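PDB 3JUR: Exo-poly-alpha-D-galacturonosidase from Thermotoga maritima, which probably hydrolyses the alpha-1,4-galacturonosidic links of polygalacturonate in pectin, as a tetrameric, hyperthermoactive exopolygalacturonase of glycosyl hydrolase family 28. Local coordinates for residues G185-R197 against K207-V219. Sequence-based numbering, arbitrary orientation.
Unlike the reference sequence in segment 207-219: I216 (reference Val).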
# COMPACT_ATOMS: atom_id res chain seq x y z
N GLY D 185 32.32 -7.16 -51.16
CA GLY D 185 32.58 -5.72 -51.21
C GLY D 185 31.59 -4.91 -50.38
O GLY D 185 31.66 -3.68 -50.35
N HIS D 186 30.67 -5.60 -49.72
CA HIS D 186 29.67 -4.95 -48.86
C HIS D 186 29.66 -5.59 -47.48
O HIS D 186 30.17 -6.70 -47.30
CB HIS D 186 28.29 -4.99 -49.52
CG HIS D 186 28.26 -4.32 -50.86
ND1 HIS D 186 27.96 -2.99 -51.02
CD2 HIS D 186 28.56 -4.79 -52.09
CE1 HIS D 186 28.05 -2.67 -52.30
NE2 HIS D 186 28.41 -3.75 -52.97
N TYR D 187 29.09 -4.88 -46.51
CA TYR D 187 29.31 -5.23 -45.10
C TYR D 187 28.03 -5.46 -44.30
O TYR D 187 27.88 -4.99 -43.17
CB TYR D 187 30.24 -4.19 -44.46
CG TYR D 187 31.58 -4.11 -45.17
CD1 TYR D 187 32.65 -4.90 -44.76
CD2 TYR D 187 31.76 -3.26 -46.27
CE1 TYR D 187 33.88 -4.84 -45.43
CE2 TYR D 187 32.97 -3.20 -46.94
CZ TYR D 187 34.03 -3.99 -46.51
OH TYR D 187 35.23 -3.93 -47.16
N LEU D 188 27.12 -6.22 -44.91
CA LEU D 188 25.88 -6.63 -44.26
C LEU D 188 25.96 -8.09 -43.83
O LEU D 188 25.97 -9.00 -44.68
CB LEU D 188 24.68 -6.41 -45.19
CG LEU D 188 24.50 -5.00 -45.80
CD1 LEU D 188 23.41 -5.02 -46.86
CD2 LEU D 188 24.20 -3.96 -44.72
N ARG D 189 26.05 -8.31 -42.51
CA ARG D 189 26.10 -9.66 -41.93
C ARG D 189 24.85 -10.49 -42.26
O ARG D 189 23.77 -9.94 -42.44
CB ARG D 189 26.23 -9.59 -40.41
CG ARG D 189 27.57 -9.08 -39.89
CD ARG D 189 27.41 -8.67 -38.44
NE ARG D 189 26.59 -7.46 -38.30
CZ ARG D 189 25.88 -7.14 -37.22
NH1 ARG D 189 25.86 -7.94 -36.16
NH2 ARG D 189 25.18 -6.02 -37.20
N PRO D 190 25.01 -11.82 -42.36
CA PRO D 190 23.87 -12.70 -42.59
C PRO D 190 23.24 -13.16 -41.26
O PRO D 190 23.89 -13.09 -40.22
CB PRO D 190 24.50 -13.89 -43.31
CG PRO D 190 25.88 -13.97 -42.74
CD PRO D 190 26.30 -12.56 -42.45
N SER D 191 21.98 -13.60 -41.31
CA SER D 191 21.35 -14.28 -40.18
C SER D 191 22.06 -15.62 -39.92
O SER D 191 22.77 -16.13 -40.80
CB SER D 191 19.86 -14.53 -40.45
OG SER D 191 19.11 -13.32 -40.47
N PHE D 192 21.88 -16.18 -38.73
CA PHE D 192 22.44 -17.50 -38.42
C PHE D 192 21.59 -18.59 -39.07
O PHE D 192 21.96 -19.14 -40.11
CB PHE D 192 22.57 -17.70 -36.91
CG PHE D 192 23.52 -18.81 -36.50
CD1 PHE D 192 24.35 -18.64 -35.40
CD2 PHE D 192 23.57 -20.02 -37.20
CE1 PHE D 192 25.22 -19.65 -35.00
CE2 PHE D 192 24.43 -21.04 -36.80
CZ PHE D 192 25.26 -20.85 -35.70
N VAL D 193 20.44 -18.90 -38.47
CA VAL D 193 19.52 -19.89 -39.01
C VAL D 193 18.33 -19.17 -39.66
O VAL D 193 17.63 -18.40 -39.00
CB VAL D 193 19.01 -20.88 -37.91
CG1 VAL D 193 18.05 -21.92 -38.49
CG2 VAL D 193 20.18 -21.57 -37.20
N GLN D 194 18.13 -19.39 -40.96
CA GLN D 194 17.05 -18.72 -41.68
C GLN D 194 16.24 -19.69 -42.52
O GLN D 194 16.77 -20.43 -43.33
CB GLN D 194 17.59 -17.57 -42.54
CG GLN D 194 16.50 -16.64 -43.12
CD GLN D 194 17.07 -15.44 -43.86
OE1 GLN D 194 17.53 -15.54 -45.00
NE2 GLN D 194 17.03 -14.28 -43.21
N PHE D 195 14.93 -19.69 -42.27
CA PHE D 195 13.95 -20.39 -43.09
C PHE D 195 13.20 -19.31 -43.85
O PHE D 195 12.54 -18.46 -43.25
CB PHE D 195 12.98 -21.19 -42.22
CG PHE D 195 13.66 -22.21 -41.34
CD1 PHE D 195 13.95 -23.48 -41.82
CD2 PHE D 195 14.01 -21.89 -40.02
CE1 PHE D 195 14.58 -24.43 -41.01
CE2 PHE D 195 14.64 -22.83 -39.20
CZ PHE D 195 14.93 -24.10 -39.71
N TYR D 196 13.30 -19.34 -45.18
CA TYR D 196 12.67 -18.33 -46.02
C TYR D 196 11.52 -18.92 -46.83
O TYR D 196 11.73 -19.81 -47.66
CB TYR D 196 13.71 -17.68 -46.95
CG TYR D 196 13.48 -16.21 -47.16
CD1 TYR D 196 14.20 -15.26 -46.43
CD2 TYR D 196 12.53 -15.76 -48.08
CE1 TYR D 196 13.98 -13.89 -46.62
CE2 TYR D 196 12.30 -14.41 -48.27
CZ TYR D 196 13.03 -13.48 -47.55
OH TYR D 196 12.79 -12.14 -47.74
N ARG D 197 10.31 -18.42 -46.57
CA ARG D 197 9.08 -18.89 -47.20
C ARG D 197 8.89 -20.41 -47.05
O ARG D 197 8.67 -21.13 -48.04
CB ARG D 197 9.00 -18.47 -48.67
CG ARG D 197 9.13 -16.97 -48.93
CD ARG D 197 8.73 -16.63 -50.37
NE ARG D 197 9.60 -17.26 -51.36
CZ ARG D 197 10.29 -16.62 -52.31
NH1 ARG D 197 10.21 -15.30 -52.42
NH2 ARG D 197 11.04 -17.30 -53.16
N LYS D 207 21.88 -25.92 -28.89
CA LYS D 207 22.42 -24.67 -28.35
C LYS D 207 23.02 -23.85 -29.50
O LYS D 207 23.66 -24.41 -30.40
CB LYS D 207 23.49 -24.95 -27.29
CG LYS D 207 23.96 -23.71 -26.55
CD LYS D 207 25.07 -24.01 -25.57
CE LYS D 207 25.40 -22.78 -24.76
NZ LYS D 207 26.48 -23.04 -23.77
N ILE D 208 22.81 -22.54 -29.46
CA ILE D 208 23.34 -21.62 -30.48
C ILE D 208 24.23 -20.55 -29.85
O ILE D 208 23.77 -19.79 -28.99
CB ILE D 208 22.21 -20.95 -31.30
CG1 ILE D 208 21.41 -22.01 -32.07
CG2 ILE D 208 22.79 -19.91 -32.27
CD1 ILE D 208 20.11 -21.50 -32.63
N ILE D 209 25.48 -20.49 -30.31
CA ILE D 209 26.51 -19.57 -29.81
C ILE D 209 27.22 -18.80 -30.94
O ILE D 209 27.20 -19.22 -32.11
CB ILE D 209 27.60 -20.31 -28.95
CG1 ILE D 209 28.36 -21.36 -29.78
CG2 ILE D 209 26.97 -20.97 -27.72
CD1 ILE D 209 29.45 -22.09 -29.01
N ASN D 210 27.85 -17.68 -30.57
CA ASN D 210 28.70 -16.89 -31.47
C ASN D 210 28.00 -16.58 -32.80
O ASN D 210 28.53 -16.87 -33.88
CB ASN D 210 30.04 -17.61 -31.75
CG ASN D 210 30.76 -18.06 -30.48
OD1 ASN D 210 30.94 -17.30 -29.53
ND2 ASN D 210 31.20 -19.31 -30.48
N SER D 211 26.81 -16.00 -32.71
CA SER D 211 26.02 -15.66 -33.89
C SER D 211 26.52 -14.38 -34.55
O SER D 211 26.85 -13.41 -33.85
CB SER D 211 24.55 -15.52 -33.52
OG SER D 211 23.76 -15.12 -34.63
N PRO D 212 26.60 -14.38 -35.90
CA PRO D 212 26.99 -13.17 -36.64
C PRO D 212 26.05 -12.00 -36.33
O PRO D 212 26.51 -10.88 -36.10
CB PRO D 212 26.87 -13.60 -38.10
CG PRO D 212 27.13 -15.07 -38.07
CD PRO D 212 26.47 -15.54 -36.79
N MET D 213 24.75 -12.30 -36.31
CA MET D 213 23.70 -11.32 -36.10
C MET D 213 22.47 -12.06 -35.51
O MET D 213 22.59 -12.69 -34.46
CB MET D 213 23.39 -10.58 -37.41
CG MET D 213 22.62 -9.28 -37.22
SD MET D 213 22.65 -8.28 -38.72
CE MET D 213 21.34 -7.11 -38.36
N TRP D 214 21.31 -12.00 -36.18
CA TRP D 214 20.10 -12.65 -35.63
C TRP D 214 20.24 -14.17 -35.64
O TRP D 214 20.75 -14.75 -36.61
CB TRP D 214 18.83 -12.24 -36.40
CG TRP D 214 18.54 -10.76 -36.46
CD1 TRP D 214 19.23 -9.75 -35.84
CD2 TRP D 214 17.45 -10.13 -37.15
NE1 TRP D 214 18.65 -8.54 -36.12
CE2 TRP D 214 17.56 -8.74 -36.92
CE3 TRP D 214 16.40 -10.61 -37.95
CZ2 TRP D 214 16.64 -7.82 -37.46
CZ3 TRP D 214 15.49 -9.70 -38.48
CH2 TRP D 214 15.62 -8.32 -38.24
N CYS D 215 19.80 -14.81 -34.56
CA CYS D 215 20.10 -16.23 -34.35
C CYS D 215 19.13 -17.15 -35.09
O CYS D 215 19.56 -17.95 -35.92
CB CYS D 215 20.19 -16.59 -32.87
SG CYS D 215 21.55 -15.76 -31.99
N ILE D 216 17.84 -17.02 -34.80
CA ILE D 216 16.82 -17.80 -35.50
C ILE D 216 15.82 -16.89 -36.21
O ILE D 216 15.07 -16.15 -35.57
CB ILE D 216 16.10 -18.79 -34.57
CG1 ILE D 216 17.13 -19.77 -33.99
CG2 ILE D 216 14.99 -19.52 -35.33
CD1 ILE D 216 16.53 -20.92 -33.22
N HIS D 217 15.82 -16.97 -37.54
CA HIS D 217 15.12 -15.99 -38.36
C HIS D 217 14.18 -16.64 -39.39
O HIS D 217 14.54 -16.75 -40.57
CB HIS D 217 16.14 -15.04 -39.03
CG HIS D 217 15.53 -13.85 -39.69
ND1 HIS D 217 16.21 -13.09 -40.63
CD2 HIS D 217 14.31 -13.27 -39.57
CE1 HIS D 217 15.44 -12.11 -41.05
NE2 HIS D 217 14.28 -12.20 -40.42
N PRO D 218 12.99 -17.09 -38.95
CA PRO D 218 12.01 -17.56 -39.92
C PRO D 218 11.32 -16.37 -40.59
O PRO D 218 10.93 -15.41 -39.90
CB PRO D 218 11.01 -18.37 -39.08
CG PRO D 218 11.16 -17.87 -37.69
CD PRO D 218 12.48 -17.17 -37.56
N VAL D 219 11.18 -16.44 -41.91
CA VAL D 219 10.63 -15.34 -42.70
C VAL D 219 9.55 -15.88 -43.61
O VAL D 219 9.75 -16.87 -44.30
CB VAL D 219 11.72 -14.64 -43.56
CG1 VAL D 219 11.14 -13.44 -44.32
CG2 VAL D 219 12.92 -14.21 -42.72
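H217 ND1 is approached by two side chains of residues 185-197. S191 OG comes at the ring edge, near its plane, and forms a 2.9 Å hydrogen bond with ND1; the NE2 of Q194 stands 3.0 Å from the same ND1, its amide turned 61° against the imidazole. Q194 gets there because its CG lies anti to the backbone N (chi1 -169°) and the chain runs on extended beside the histidine, while its OE1 bonds T103. H217 NE2 is bonded to E244, so both ring nitrogens are engaged and the rotation of the ring is fixed. V219 CG2 and W214 CE3 lie over opposite faces of this imidazole.

Strands 193-196 and 216-219 run parallel, 5° apart, as neighbouring coils of the right-handed beta-helix of family 28. The bond from H217 N to V193 O is short, 2.7 Å, and V219 N to F195 O continues the pairing. V219 CG1 also makes a CH-pi contact over one face of the Y196 ring, 4.0 Å from its centroid.

Just before strand 193-196, F192 points toward residues 207-219. Its CE1 packs on I208 CG2 at 3.7 Å, while I209 O and S211 CB meet the ring edge. Three residues before F192, R189 NH1 donates to a lone pair of P212 O at 3.0 Å and is shared with P236 O; NH2 bonds N237. M213 SD sits 3.7 Å above the guanidinium plane, over its centre, its side chain crossing the arginine at about a right angle.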